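Local atomic coordinates of pectinesterase 1 (Solanum lycopersicum, PDB entry 1XG2), a protein that hydrolyses the methyl esters of pectin, releasing methanol, and may thereby prepare the fruit cell wall for softening during ripening. Residues V162-Q167 with S196-N201; R228-E233 with M290-A295; S234-L239 with F262-P267. All blocks are in the same frame, centred on the assembly; numbering follows the deposited sequence.

Overall arrangement
All three contacts lie in the pectinesterase part of the protein, a right-handed parallel beta-helix. From the N terminus, contact 1 comes first: it pairs successive turns, 162-167 with 196-201, closing a loop of 28 intervening residues before the others begin. Contact 2 opens at 228-233, on the strand next to 194-198, and closes only at 290-295, where the C-terminal region returns over the sheet. Contact 3, 234-239 with 262-267, opens and closes within that span, pairing the next two turns at their corner. Direct links join them: Ser196 OG meets Phe292 O, Cys200 O meets Tyr235 N, and Val231 O meets Asn264 ND2.

Contact 1: residues V162-Q167 with S196-N201; sequences VFQKCQ and SIQFCN
Val162 opens a parallel pairing in which strands 162-164 and 196-198 run 13° apart; its CG2 lies alongside CB of Ser196. Phe163 makes the main backbone links: its N donates to Ser196 O at 2.9 Å, and its O accepts from Gln198 N at 2.9 Å, both nearly along the C=O axes. Its ring projects from the face shared with Ile197, where CD1 lies against Ile197 CG1, and stacks on Tyr143 of the preceding turn. On the opposite face Gln164 runs beside Gln198, their amide planes 53° apart. Gln164 NE2 reaches Gln198 OE1 at 3.0 Å (157° at the hydrogen), approaching from above the carbonyl plane rather than on a lone pair, and also donates to Val312 O. The aliphatic CG of Gln164 rests 3.7 Å from CD1 of Phe199. An alanine at Gln164 would lose the amide bridging Gln198 and Val312 and would probably loosen the C-terminal segment over this face. Lys165 and Phe199 both have positive phi and turn their chains at the same corner; the Lys165 methylenes cross obliquely past Phe199 CB, and NZ forms a salt bridge with Asp317. Cys166 N donates to Cys200 SG at 3.5 Å. These two cysteines are a known disulfide pair, but in this structure Cys166 SG and Cys200 SG stand 4.8 Å apart and are unbonded. Cys166 O accepts from Asn201 N at 2.9 Å, so pairing resumes past the corner, and Gln167 OE1 receives Asn201 ND2 at 3.2 Å on a lone pair. Matched strands, a repeated bend and like residues stacked turn upon turn are the signature of the right-handed parallel beta-helix of pectinesterases.

Contact 2: residues R228-E233 with M290-A295; sequences RTVVME and MPFTVA
No backbone hydrogen bond joins strand 228-232 to residues 290-295, and the closest CA pair, that of Val230 and Phe292, is 7.2 Å apart. The contact is therefore one of side chains, by which the C-terminal region lies across a sheet of the parallel beta-helix. Phe292 carries it, its CG anti to its own carbonyl carbon and its ring directed at the strand. Val230 CG2 sits over the centre of that ring, 3.5 Å from the centroid and only 4° off the normal, which makes a well-centred CH-pi contact. Pro291 CB covers the opposite face, 4.0 Å above the plane and displaced toward the rim, so the ring is clasped between the strand and its own preceding residue. Arg228 approaches differently: its CD lies at the ring edge, near the plane, 3.9 Å from Phe292 CE1. The chain bends at chi3, and the guanidinium plane stands 75° from the ring, so this is no stacked cation-pi pair; the charged end is instead held by NH2 donating to Thr193 O. Farther along the strand, Met232 takes the crowded chi1 position (59°) and then extends, carrying its methyl CE to 3.6 Å from Phe292 O and 3.9 Å from Phe292 CB. That same carbonyl oxygen accepts a hydrogen bond from Ser196 OG of the adjoining strand, giving the buried peptide a polar partner beside its apolar neighbours. Past Phe292 the chain enters helix 294-297, for which Thr293 is the N-cap residue, with OG1 weakly bonded to Lys296 N. The turn before it is pinned by Met290 O, which receives Thr293 N at 3.1 Å and, in its carbonyl plane, Thr293 OG1 at 2.7 Å.

Contact 3: residues S234-L239 with F262-P267; sequences SYLGGL and FMNNGP
The Tyr235 ring has the amide oxygen of Asn265 at its edge, near its plane, with Asn265 OD1 3.5 Å from Tyr235 CD1. That amide is turned 64° from the ring, while Gly266 CA and Pro267 CD approach obliquely; at the ring's far end Pro267 CD lies 3.3 Å from Tyr235 OH. Another flat group, the Phe262 ring, carries Met263 CG over the centre of one face, a packing within the second segment alone. The two chains run in the same direction, 22° apart, and meet in a single bridge between Tyr235 and Asn265. Two straight bonds define it: Asn265 N donates to Ser234 O at 2.8 Å, and Leu236 N donates to Asn265 O at 2.9 Å. Beside them Asn264 uses its side chain as a surrogate backbone, OD1 accepting Ser234 N on a lone pair at 3.0 Å (156° at the hydrogen). Its other end, ND2, bonds to Val231 O, so the amide is gripped at both ends and its rotation is fixed. The CB of Asn264 also takes part, 4.0 Å from Leu236 CD1. Gly266 fits closely: a CB here would fall only 2.6 Å from Leu236 O and would also jam against the preceding carbonyl. Pro267 N, having no hydrogen, cannot continue the pairing with Leu236 O. Strand 235-236 is an outermost strand of its parallel sheet; on its other side Tyr235 packs on Asn201 and Ile203 of strand 201-204. Leu236 turns to Leu219 of strand 217-220 and Val231 of strand 228-232, and the loop leaving strand 258-262 runs along the outer side of this edge strand, where it adds a single bridge rather than a further strand.

Contact 1: residues V162-Q167 with S196-N201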
ATOM      1  N   VAL A 162      -4.324   3.894   7.721  1.00  9.49           N
ATOM      2  CA  VAL A 162      -5.577   4.318   8.337  1.00 10.47           C
ATOM      3  C   VAL A 162      -6.279   5.390   7.504  1.00  9.95           C
ATOM      4  O   VAL A 162      -5.673   6.399   7.122  1.00 10.48           O
ATOM      5  CB  VAL A 162      -5.321   4.858   9.748  1.00 10.38           C
ATOM      6  CG1 VAL A 162      -6.613   5.356  10.384  1.00 12.12           C
ATOM      7  CG2 VAL A 162      -4.685   3.762  10.597  1.00 10.91           C
ATOM      8  N   PHE A 163      -7.551   5.142   7.221  1.00 10.57           N
ATOM      9  CA  PHE A 163      -8.471   6.106   6.625  1.00 10.89           C
ATOM     10  C   PHE A 163      -9.336   6.649   7.744  1.00 11.50           C
ATOM     11  O   PHE A 163      -9.978   5.889   8.473  1.00 12.21           O
ATOM     12  CB  PHE A 163      -9.352   5.448   5.561  1.00 10.98           C
ATOM     13  CG  PHE A 163      -8.587   4.938   4.385  1.00 11.41           C
ATOM     14  CD1 PHE A 163      -7.976   3.698   4.431  1.00 11.38           C
ATOM     15  CD2 PHE A 163      -8.472   5.700   3.224  1.00 12.47           C
ATOM     16  CE1 PHE A 163      -7.242   3.237   3.360  1.00 10.40           C
ATOM     17  CE2 PHE A 163      -7.745   5.240   2.148  1.00 10.22           C
ATOM     18  CZ  PHE A 163      -7.139   4.009   2.211  1.00 11.38           C
ATOM     19  N   GLN A 164      -9.340   7.964   7.897  1.00 11.64           N
ATOM     20  CA  GLN A 164     -10.095   8.600   8.950  1.00 12.16           C
ATOM     21  C   GLN A 164     -10.922   9.741   8.397  1.00 11.36           C
ATOM     22  O   GLN A 164     -10.388  10.612   7.733  1.00 10.52           O
ATOM     23  CB  GLN A 164      -9.130   9.120  10.002  1.00 12.36           C
ATOM     24  CG  GLN A 164      -9.624   9.013  11.392  1.00 14.85           C
ATOM     25  CD  GLN A 164      -8.563   9.415  12.388  1.00 13.92           C
ATOM     26  OE1 GLN A 164      -8.152  10.573  12.410  1.00 13.02           O
ATOM     27  NE2 GLN A 164      -8.102   8.466  13.195  1.00 12.88           N
ATOM     28  N   LYS A 165     -12.221   9.741   8.693  1.00 11.58           N
ATOM     29  CA  LYS A 165     -13.132  10.784   8.216  1.00 12.24           C
ATOM     30  C   LYS A 165     -13.070  10.974   6.693  1.00 12.16           C
ATOM     31  O   LYS A 165     -13.108  12.092   6.179  1.00 12.10           O
ATOM     32  CB  LYS A 165     -12.883  12.102   8.960  1.00 13.43           C
ATOM     33  CG  LYS A 165     -12.914  11.959  10.474  1.00 16.95           C
ATOM     34  CD  LYS A 165     -14.127  12.580  11.110  1.00 22.84           C
ATOM     35  CE  LYS A 165     -14.164  12.338  12.639  1.00 26.17           C
ATOM     36  NZ  LYS A 165     -13.469  13.403  13.454  1.00 26.55           N
ATOM     37  N   CYS A 166     -12.978   9.854   5.988  1.00 11.19           N
ATOM     38  CA  CYS A 166     -13.064   9.826   4.536  1.00 11.50           C
ATOM     39  C   CYS A 166     -14.429   9.321   4.111  1.00 11.15           C
ATOM     40  O   CYS A 166     -15.078   8.589   4.846  1.00 11.21           O
ATOM     41  CB  CYS A 166     -11.993   8.901   3.954  1.00 11.47           C
ATOM     42  SG  CYS A 166     -10.303   9.489   4.258  1.00 12.60           S
ATOM     43  N   GLN A 167     -14.846   9.704   2.911  1.00 11.17           N
ATOM     44  CA  GLN A 167     -16.021   9.127   2.284  1.00 11.13           C
ATOM     45  C   GLN A 167     -15.522   8.135   1.232  1.00 10.67           C
ATOM     46  O   GLN A 167     -14.836   8.511   0.286  1.00 10.26           O
ATOM     47  CB  GLN A 167     -16.882  10.236   1.674  1.00 11.63           C
ATOM     48  CG  GLN A 167     -17.266  11.290   2.701  1.00 14.02           C
ATOM     49  CD  GLN A 167     -18.451  12.156   2.293  1.00 17.27           C
ATOM     50  OE1 GLN A 167     -19.612  11.736   2.408  1.00 19.93           O
ATOM     51  NE2 GLN A 167     -18.166  13.374   1.848  1.00 18.03           N
ATOM     52  N   SER A 196      -7.116  -0.059   7.911  1.00 10.20           N
ATOM     53  CA  SER A 196      -8.039   0.309   8.969  1.00 10.28           C
ATOM     54  C   SER A 196      -8.868   1.487   8.471  1.00 10.29           C
ATOM     55  O   SER A 196      -8.323   2.475   7.998  1.00 10.32           O
ATOM     56  CB  SER A 196      -7.257   0.703  10.218  1.00 11.09           C
ATOM     57  OG  SER A 196      -8.110   1.255  11.205  1.00 11.80           O
ATOM     58  N   ILE A 197     -10.187   1.363   8.566  1.00 10.15           N
ATOM     59  CA  ILE A 197     -11.115   2.390   8.133  1.00 10.34           C
ATOM     60  C   ILE A 197     -11.901   2.813   9.377  1.00 10.75           C
ATOM     61  O   ILE A 197     -12.587   1.991   9.977  1.00 11.40           O
ATOM     62  CB  ILE A 197     -12.046   1.815   7.047  1.00 10.24           C
ATOM     63  CG1 ILE A 197     -11.260   1.572   5.756  1.00 10.33           C
ATOM     64  CG2 ILE A 197     -13.264   2.734   6.763  1.00  9.13           C
ATOM     65  CD1 ILE A 197     -11.951   0.585   4.822  1.00 11.71           C
ATOM     66  N   GLN A 198     -11.796   4.082   9.737  1.00 11.61           N
ATOM     67  CA  GLN A 198     -12.291   4.594  11.018  1.00 12.37           C
ATOM     68  C   GLN A 198     -12.987   5.932  10.857  1.00 12.16           C
ATOM     69  O   GLN A 198     -12.438   6.837  10.255  1.00 11.41           O
ATOM     70  CB  GLN A 198     -11.102   4.772  11.969  1.00 12.48           C
ATOM     71  CG  GLN A 198     -11.475   4.984  13.414  1.00 14.43           C
ATOM     72  CD  GLN A 198     -10.261   5.272  14.296  1.00 16.35           C
ATOM     73  OE1 GLN A 198      -9.244   5.792  13.818  1.00 16.33           O
ATOM     74  NE2 GLN A 198     -10.378   4.954  15.587  1.00 15.36           N
ATOM     75  N   PHE A 199     -14.183   6.069  11.427  1.00 12.79           N
ATOM     76  CA  PHE A 199     -14.967   7.311  11.328  1.00 12.98           C
ATOM     77  C   PHE A 199     -15.201   7.730   9.876  1.00 13.35           C
ATOM     78  O   PHE A 199     -15.232   8.916   9.563  1.00 13.51           O
ATOM     79  CB  PHE A 199     -14.304   8.477  12.064  1.00 13.24           C
ATOM     80  CG  PHE A 199     -13.726   8.121  13.396  1.00 14.39           C
ATOM     81  CD1 PHE A 199     -12.455   8.552  13.737  1.00 16.08           C
ATOM     82  CD2 PHE A 199     -14.452   7.392  14.322  1.00 15.42           C
ATOM     83  CE1 PHE A 199     -11.905   8.233  14.970  1.00 15.73           C
ATOM     84  CE2 PHE A 199     -13.903   7.069  15.561  1.00 17.03           C
ATOM     85  CZ  PHE A 199     -12.632   7.501  15.883  1.00 16.85           C
ATOM     86  N   CYS A 200     -15.395   6.746   9.009  1.00 13.35           N
ATOM     87  CA  CYS A 200     -15.600   6.987   7.599  1.00 12.99           C
ATOM     88  C   CYS A 200     -17.074   6.828   7.241  1.00 13.90           C
ATOM     89  O   CYS A 200     -17.882   6.322   8.026  1.00 12.83           O
ATOM     90  CB  CYS A 200     -14.749   6.010   6.781  1.00 13.48           C
ATOM     91  SG  CYS A 200     -12.979   6.435   6.791  1.00 12.61           S
ATOM     92  N   ASN A 201     -17.394   7.282   6.039  1.00 14.10           N
ATOM     93  CA  ASN A 201     -18.701   7.129   5.439  1.00 15.10           C
ATOM     94  C   ASN A 201     -18.543   6.181   4.277  1.00 14.25           C
ATOM     95  O   ASN A 201     -17.893   6.541   3.315  1.00 14.46           O
ATOM     96  CB  ASN A 201     -19.105   8.497   4.897  1.00 15.90           C
ATOM     97  CG  ASN A 201     -20.525   8.863   5.199  1.00 20.29           C
ATOM     98  OD1 ASN A 201     -21.046   8.543   6.262  1.00 25.98           O
ATOM     99  ND2 ASN A 201     -21.152   9.610   4.272  1.00 23.89           N
TER

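Contact 2: residues R228-E233 with M290-A295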
ATOM      1  N   ARG A 228      -5.832  -8.410   5.906  1.00 10.55           N
ATOM      2  CA  ARG A 228      -6.162  -7.877   7.220  1.00 11.34           C
ATOM      3  C   ARG A 228      -6.769  -6.487   7.116  1.00 11.03           C
ATOM      4  O   ARG A 228      -6.088  -5.529   6.771  1.00 10.91           O
ATOM      5  CB  ARG A 228      -4.936  -7.852   8.120  1.00 11.69           C
ATOM      6  CG  ARG A 228      -5.233  -7.331   9.512  1.00 15.04           C
ATOM      7  CD  ARG A 228      -4.314  -7.851  10.576  1.00 18.78           C
ATOM      8  NE  ARG A 228      -3.035  -7.174  10.485  1.00 20.93           N
ATOM      9  CZ  ARG A 228      -2.298  -6.805  11.518  1.00 25.74           C
ATOM     10  NH1 ARG A 228      -2.677  -7.077  12.760  1.00 29.07           N
ATOM     11  NH2 ARG A 228      -1.149  -6.174  11.312  1.00 25.56           N
ATOM     12  N   THR A 229      -8.059  -6.404   7.440  1.00 11.14           N
ATOM     13  CA  THR A 229      -8.848  -5.215   7.255  1.00 11.43           C
ATOM     14  C   THR A 229      -9.846  -5.081   8.393  1.00 12.00           C
ATOM     15  O   THR A 229     -10.496  -6.059   8.776  1.00 12.80           O
ATOM     16  CB  THR A 229      -9.591  -5.302   5.921  1.00 11.61           C
ATOM     17  OG1 THR A 229      -8.648  -5.421   4.846  1.00 10.56           O
ATOM     18  CG2 THR A 229     -10.374  -4.032   5.626  1.00 11.62           C
ATOM     19  N   VAL A 230      -9.958  -3.879   8.939  1.00 12.50           N
ATOM     20  CA  VAL A 230     -10.935  -3.590   9.972  1.00 13.10           C
ATOM     21  C   VAL A 230     -11.655  -2.309   9.644  1.00 13.43           C
ATOM     22  O   VAL A 230     -11.045  -1.311   9.230  1.00 12.81           O
ATOM     23  CB  VAL A 230     -10.296  -3.477  11.357  1.00 13.66           C
ATOM     24  CG1 VAL A 230     -11.307  -2.996  12.383  1.00 15.48           C
ATOM     25  CG2 VAL A 230      -9.731  -4.806  11.766  1.00 14.14           C
ATOM     26  N   VAL A 231     -12.971  -2.355   9.807  1.00 12.85           N
ATOM     27  CA  VAL A 231     -13.826  -1.213   9.567  1.00 13.17           C
ATOM     28  C   VAL A 231     -14.483  -0.898  10.909  1.00 13.70           C
ATOM     29  O   VAL A 231     -15.193  -1.738  11.445  1.00 13.40           O
ATOM     30  CB  VAL A 231     -14.907  -1.527   8.531  1.00 13.35           C
ATOM     31  CG1 VAL A 231     -15.854  -0.332   8.386  1.00 12.54           C
ATOM     32  CG2 VAL A 231     -14.276  -1.906   7.184  1.00 12.78           C
ATOM     33  N   MET A 232     -14.222   0.282  11.460  1.00 13.96           N
ATOM     34  CA  MET A 232     -14.744   0.615  12.789  1.00 14.68           C
ATOM     35  C   MET A 232     -15.255   2.035  12.953  1.00 14.54           C
ATOM     36  O   MET A 232     -14.812   2.958  12.281  1.00 13.64           O
ATOM     37  CB  MET A 232     -13.710   0.276  13.867  1.00 15.70           C
ATOM     38  CG  MET A 232     -12.397   0.950  13.781  1.00 16.87           C
ATOM     39  SD  MET A 232     -11.159   0.122  14.873  1.00 19.68           S
ATOM     40  CE  MET A 232      -9.847   1.257  14.649  1.00 19.93           C
ATOM     41  N   GLU A 233     -16.223   2.192  13.858  1.00 14.58           N
ATOM     42  CA  GLU A 233     -16.848   3.468  14.136  1.00 14.95           C
ATOM     43  C   GLU A 233     -17.212   4.225  12.867  1.00 14.02           C
ATOM     44  O   GLU A 233     -17.054   5.442  12.788  1.00 13.77           O
ATOM     45  CB  GLU A 233     -15.954   4.318  15.046  1.00 15.68           C
ATOM     46  CG  GLU A 233     -15.799   3.744  16.449  1.00 18.68           C
ATOM     47  CD  GLU A 233     -16.985   4.043  17.384  1.00 23.74           C
ATOM     48  OE1 GLU A 233     -17.936   4.787  17.007  1.00 26.56           O
ATOM     49  OE2 GLU A 233     -16.966   3.515  18.523  1.00 25.37           O
ATOM     50  N   MET A 290      -8.010  -1.835  19.230  1.00 18.53           N
ATOM     51  CA  MET A 290      -6.929  -0.868  19.462  1.00 19.29           C
ATOM     52  C   MET A 290      -5.721  -1.009  18.522  1.00 17.77           C
ATOM     53  O   MET A 290      -5.124  -0.009  18.154  1.00 17.53           O
ATOM     54  CB  MET A 290      -6.456  -0.897  20.924  1.00 19.97           C
ATOM     55  CG  MET A 290      -7.015   0.258  21.768  1.00 24.72           C
ATOM     56  SD  MET A 290      -6.292   1.880  21.392  1.00 28.82           S
ATOM     57  CE  MET A 290      -4.614   1.584  21.796  1.00 32.01           C
ATOM     58  N   PRO A 291      -5.350  -2.225  18.150  1.00 17.31           N
ATOM     59  CA  PRO A 291      -4.244  -2.430  17.201  1.00 16.75           C
ATOM     60  C   PRO A 291      -4.413  -1.733  15.852  1.00 16.14           C
ATOM     61  O   PRO A 291      -3.422  -1.567  15.134  1.00 15.51           O
ATOM     62  CB  PRO A 291      -4.234  -3.940  17.005  1.00 17.15           C
ATOM     63  CG  PRO A 291      -4.831  -4.476  18.241  1.00 17.69           C
ATOM     64  CD  PRO A 291      -5.900  -3.510  18.615  1.00 17.17           C
ATOM     65  N   PHE A 292      -5.640  -1.321  15.530  1.00 15.72           N
ATOM     66  CA  PHE A 292      -5.945  -0.726  14.232  1.00 15.24           C
ATOM     67  C   PHE A 292      -6.090   0.786  14.277  1.00 15.19           C
ATOM     68  O   PHE A 292      -6.470   1.397  13.291  1.00 13.96           O
ATOM     69  CB  PHE A 292      -7.155  -1.444  13.631  1.00 14.94           C
ATOM     70  CG  PHE A 292      -6.936  -2.931  13.523  1.00 15.77           C
ATOM     71  CD1 PHE A 292      -6.161  -3.457  12.493  1.00 16.72           C
ATOM     72  CD2 PHE A 292      -7.401  -3.787  14.503  1.00 14.78           C
ATOM     73  CE1 PHE A 292      -5.907  -4.821  12.408  1.00 17.24           C
ATOM     74  CE2 PHE A 292      -7.152  -5.149  14.433  1.00 15.86           C
ATOM     75  CZ  PHE A 292      -6.402  -5.675  13.380  1.00 15.96           C
ATOM     76  N   THR A 293      -5.713   1.384  15.411  1.00 15.08           N
ATOM     77  CA  THR A 293      -5.746   2.836  15.574  1.00 14.99           C
ATOM     78  C   THR A 293      -4.500   3.457  14.984  1.00 14.65           C
ATOM     79  O   THR A 293      -3.519   2.780  14.675  1.00 15.33           O
ATOM     80  CB  THR A 293      -5.852   3.243  17.060  1.00 15.00           C
ATOM     81  OG1 THR A 293      -4.759   2.684  17.797  1.00 15.23           O
ATOM     82  CG2 THR A 293      -7.092   2.674  17.705  1.00 15.54           C
ATOM     83  N   VAL A 294      -4.545   4.762  14.815  1.00 14.33           N
ATOM     84  CA  VAL A 294      -3.410   5.520  14.297  1.00 13.97           C
ATOM     85  C   VAL A 294      -2.175   5.275  15.166  1.00 14.57           C
ATOM     86  O   VAL A 294      -1.073   5.076  14.658  1.00 13.78           O
ATOM     87  CB  VAL A 294      -3.740   7.000  14.257  1.00 13.68           C
ATOM     88  CG1 VAL A 294      -2.487   7.864  14.161  1.00 14.06           C
ATOM     89  CG2 VAL A 294      -4.689   7.296  13.123  1.00 14.30           C
ATOM     90  N   ALA A 295      -2.385   5.291  16.478  1.00 15.05           N
ATOM     91  CA  ALA A 295      -1.305   5.090  17.434  1.00 14.99           C
ATOM     92  C   ALA A 295      -0.596   3.743  17.235  1.00 14.64           C
ATOM     93  O   ALA A 295       0.626   3.678  17.245  1.00 14.97           O
ATOM     94  CB  ALA A 295      -1.845   5.199  18.847  1.00 15.41           C
TER

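Contact 3: residues S234-L239 with F262-P267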
ATOM      1  N   SER A 234     -17.716   3.493  11.884  1.00 13.24           N
ATOM      2  CA  SER A 234     -18.033   4.056  10.581  1.00 13.38           C
ATOM      3  C   SER A 234     -19.504   3.860  10.235  1.00 13.78           C
ATOM      4  O   SER A 234     -20.185   2.978  10.777  1.00 13.55           O
ATOM      5  CB  SER A 234     -17.172   3.406   9.491  1.00 13.17           C
ATOM      6  OG  SER A 234     -15.797   3.708   9.657  1.00 12.88           O
ATOM      7  N   TYR A 235     -19.980   4.712   9.336  1.00 14.58           N
ATOM      8  CA  TYR A 235     -21.313   4.601   8.782  1.00 14.34           C
ATOM      9  C   TYR A 235     -21.241   3.733   7.548  1.00 14.46           C
ATOM     10  O   TYR A 235     -20.449   3.994   6.644  1.00 13.80           O
ATOM     11  CB  TYR A 235     -21.872   5.973   8.431  1.00 15.11           C
ATOM     12  CG  TYR A 235     -23.206   5.924   7.711  1.00 15.74           C
ATOM     13  CD1 TYR A 235     -24.405   6.032   8.422  1.00 18.64           C
ATOM     14  CD2 TYR A 235     -23.277   5.778   6.321  1.00 15.95           C
ATOM     15  CE1 TYR A 235     -25.637   5.982   7.770  1.00 17.91           C
ATOM     16  CE2 TYR A 235     -24.512   5.726   5.661  1.00 17.16           C
ATOM     17  CZ  TYR A 235     -25.681   5.843   6.397  1.00 18.36           C
ATOM     18  OH  TYR A 235     -26.898   5.794   5.763  1.00 19.80           O
ATOM     19  N   LEU A 236     -22.073   2.700   7.522  1.00 14.18           N
ATOM     20  CA  LEU A 236     -22.187   1.790   6.387  1.00 14.87           C
ATOM     21  C   LEU A 236     -23.576   1.931   5.767  1.00 15.04           C
ATOM     22  O   LEU A 236     -24.587   1.665   6.436  1.00 14.95           O
ATOM     23  CB  LEU A 236     -21.984   0.350   6.859  1.00 14.94           C
ATOM     24  CG  LEU A 236     -20.532  -0.129   6.996  1.00 15.19           C
ATOM     25  CD1 LEU A 236     -19.734   0.798   7.852  1.00 17.03           C
ATOM     26  CD2 LEU A 236     -20.460  -1.553   7.551  1.00 16.91           C
ATOM     27  N   GLY A 237     -23.624   2.355   4.506  1.00 14.96           N
ATOM     28  CA  GLY A 237     -24.872   2.509   3.779  1.00 14.90           C
ATOM     29  C   GLY A 237     -25.504   1.169   3.452  1.00 14.84           C
ATOM     30  O   GLY A 237     -24.889   0.115   3.625  1.00 14.52           O
ATOM     31  N   GLY A 238     -26.744   1.206   2.970  1.00 14.96           N
ATOM     32  CA  GLY A 238     -27.462  -0.005   2.605  1.00 15.25           C
ATOM     33  C   GLY A 238     -26.853  -0.756   1.436  1.00 15.40           C
ATOM     34  O   GLY A 238     -27.210  -1.911   1.182  1.00 15.42           O
ATOM     35  N   LEU A 239     -25.918  -0.125   0.724  1.00 15.23           N
ATOM     36  CA  LEU A 239     -25.215  -0.794  -0.365  1.00 14.98           C
ATOM     37  C   LEU A 239     -24.413  -2.009   0.091  1.00 15.24           C
ATOM     38  O   LEU A 239     -24.133  -2.911  -0.715  1.00 15.28           O
ATOM     39  CB  LEU A 239     -24.292   0.182  -1.103  1.00 15.03           C
ATOM     40  CG  LEU A 239     -22.901   0.449  -0.499  1.00 14.98           C
ATOM     41  CD1 LEU A 239     -21.992   1.085  -1.525  1.00 15.03           C
ATOM     42  CD2 LEU A 239     -23.009   1.311   0.727  1.00 15.14           C
ATOM     43  N   PHE A 262     -16.099  -3.147  14.208  1.00 15.75           N
ATOM     44  CA  PHE A 262     -16.233  -2.641  15.576  1.00 16.32           C
ATOM     45  C   PHE A 262     -17.081  -1.382  15.582  1.00 16.81           C
ATOM     46  O   PHE A 262     -16.688  -0.361  15.035  1.00 17.56           O
ATOM     47  CB  PHE A 262     -14.843  -2.323  16.151  1.00 16.33           C
ATOM     48  CG  PHE A 262     -14.842  -1.683  17.520  1.00 16.41           C
ATOM     49  CD1 PHE A 262     -15.143  -2.426  18.653  1.00 18.08           C
ATOM     50  CD2 PHE A 262     -14.489  -0.353  17.680  1.00 17.74           C
ATOM     51  CE1 PHE A 262     -15.112  -1.841  19.920  1.00 18.88           C
ATOM     52  CE2 PHE A 262     -14.446   0.238  18.936  1.00 18.23           C
ATOM     53  CZ  PHE A 262     -14.758  -0.512  20.063  1.00 18.59           C
ATOM     54  N   MET A 263     -18.251  -1.461  16.203  1.00 16.92           N
ATOM     55  CA  MET A 263     -19.084  -0.296  16.534  1.00 17.73           C
ATOM     56  C   MET A 263     -19.443   0.564  15.305  1.00 16.93           C
ATOM     57  O   MET A 263     -19.488   1.786  15.362  1.00 16.96           O
ATOM     58  CB  MET A 263     -18.330   0.552  17.560  1.00 18.69           C
ATOM     59  CG  MET A 263     -18.097  -0.193  18.876  1.00 21.79           C
ATOM     60  SD  MET A 263     -19.636  -0.620  19.700  1.00 29.40           S
ATOM     61  CE  MET A 263     -18.937  -1.600  21.037  1.00 30.81           C
ATOM     62  N   ASN A 264     -19.739  -0.079  14.188  1.00 16.64           N
ATOM     63  CA  ASN A 264     -20.269   0.630  13.026  1.00 16.54           C
ATOM     64  C   ASN A 264     -21.762   0.949  13.187  1.00 17.36           C
ATOM     65  O   ASN A 264     -22.447   0.382  14.045  1.00 17.50           O
ATOM     66  CB  ASN A 264     -20.041  -0.184  11.764  1.00 16.08           C
ATOM     67  CG  ASN A 264     -18.572  -0.414  11.484  1.00 15.25           C
ATOM     68  OD1 ASN A 264     -17.763   0.485  11.635  1.00 14.74           O
ATOM     69  ND2 ASN A 264     -18.229  -1.620  11.081  1.00 14.34           N
ATOM     70  N   ASN A 265     -22.252   1.869  12.373  1.00 17.99           N
ATOM     71  CA  ASN A 265     -23.660   2.253  12.405  1.00 18.66           C
ATOM     72  C   ASN A 265     -24.168   2.406  10.979  1.00 18.49           C
ATOM     73  O   ASN A 265     -23.387   2.322  10.033  1.00 17.63           O
ATOM     74  CB  ASN A 265     -23.839   3.549  13.206  1.00 19.08           C
ATOM     75  CG  ASN A 265     -23.238   4.753  12.507  1.00 21.22           C
ATOM     76  OD1 ASN A 265     -23.950   5.553  11.899  1.00 25.57           O
ATOM     77  ND2 ASN A 265     -21.930   4.888  12.589  1.00 24.38           N
ATOM     78  N   GLY A 266     -25.476   2.593  10.830  1.00 18.70           N
ATOM     79  CA  GLY A 266     -26.093   2.741   9.524  1.00 18.82           C
ATOM     80  C   GLY A 266     -26.773   1.488   9.020  1.00 19.11           C
ATOM     81  O   GLY A 266     -26.635   0.416   9.600  1.00 19.41           O
ATOM     82  N   PRO A 267     -27.539   1.622   7.941  1.00 19.62           N
ATOM     83  CA  PRO A 267     -28.376   0.519   7.436  1.00 19.62           C
ATOM     84  C   PRO A 267     -27.613  -0.717   6.957  1.00 19.33           C
ATOM     85  O   PRO A 267     -28.212  -1.774   6.870  1.00 19.79           O
ATOM     86  CB  PRO A 267     -29.151   1.148   6.264  1.00 19.89           C
ATOM     87  CG  PRO A 267     -28.937   2.612   6.342  1.00 20.18           C
ATOM     88  CD  PRO A 267     -27.700   2.857   7.152  1.00 19.87           C
TER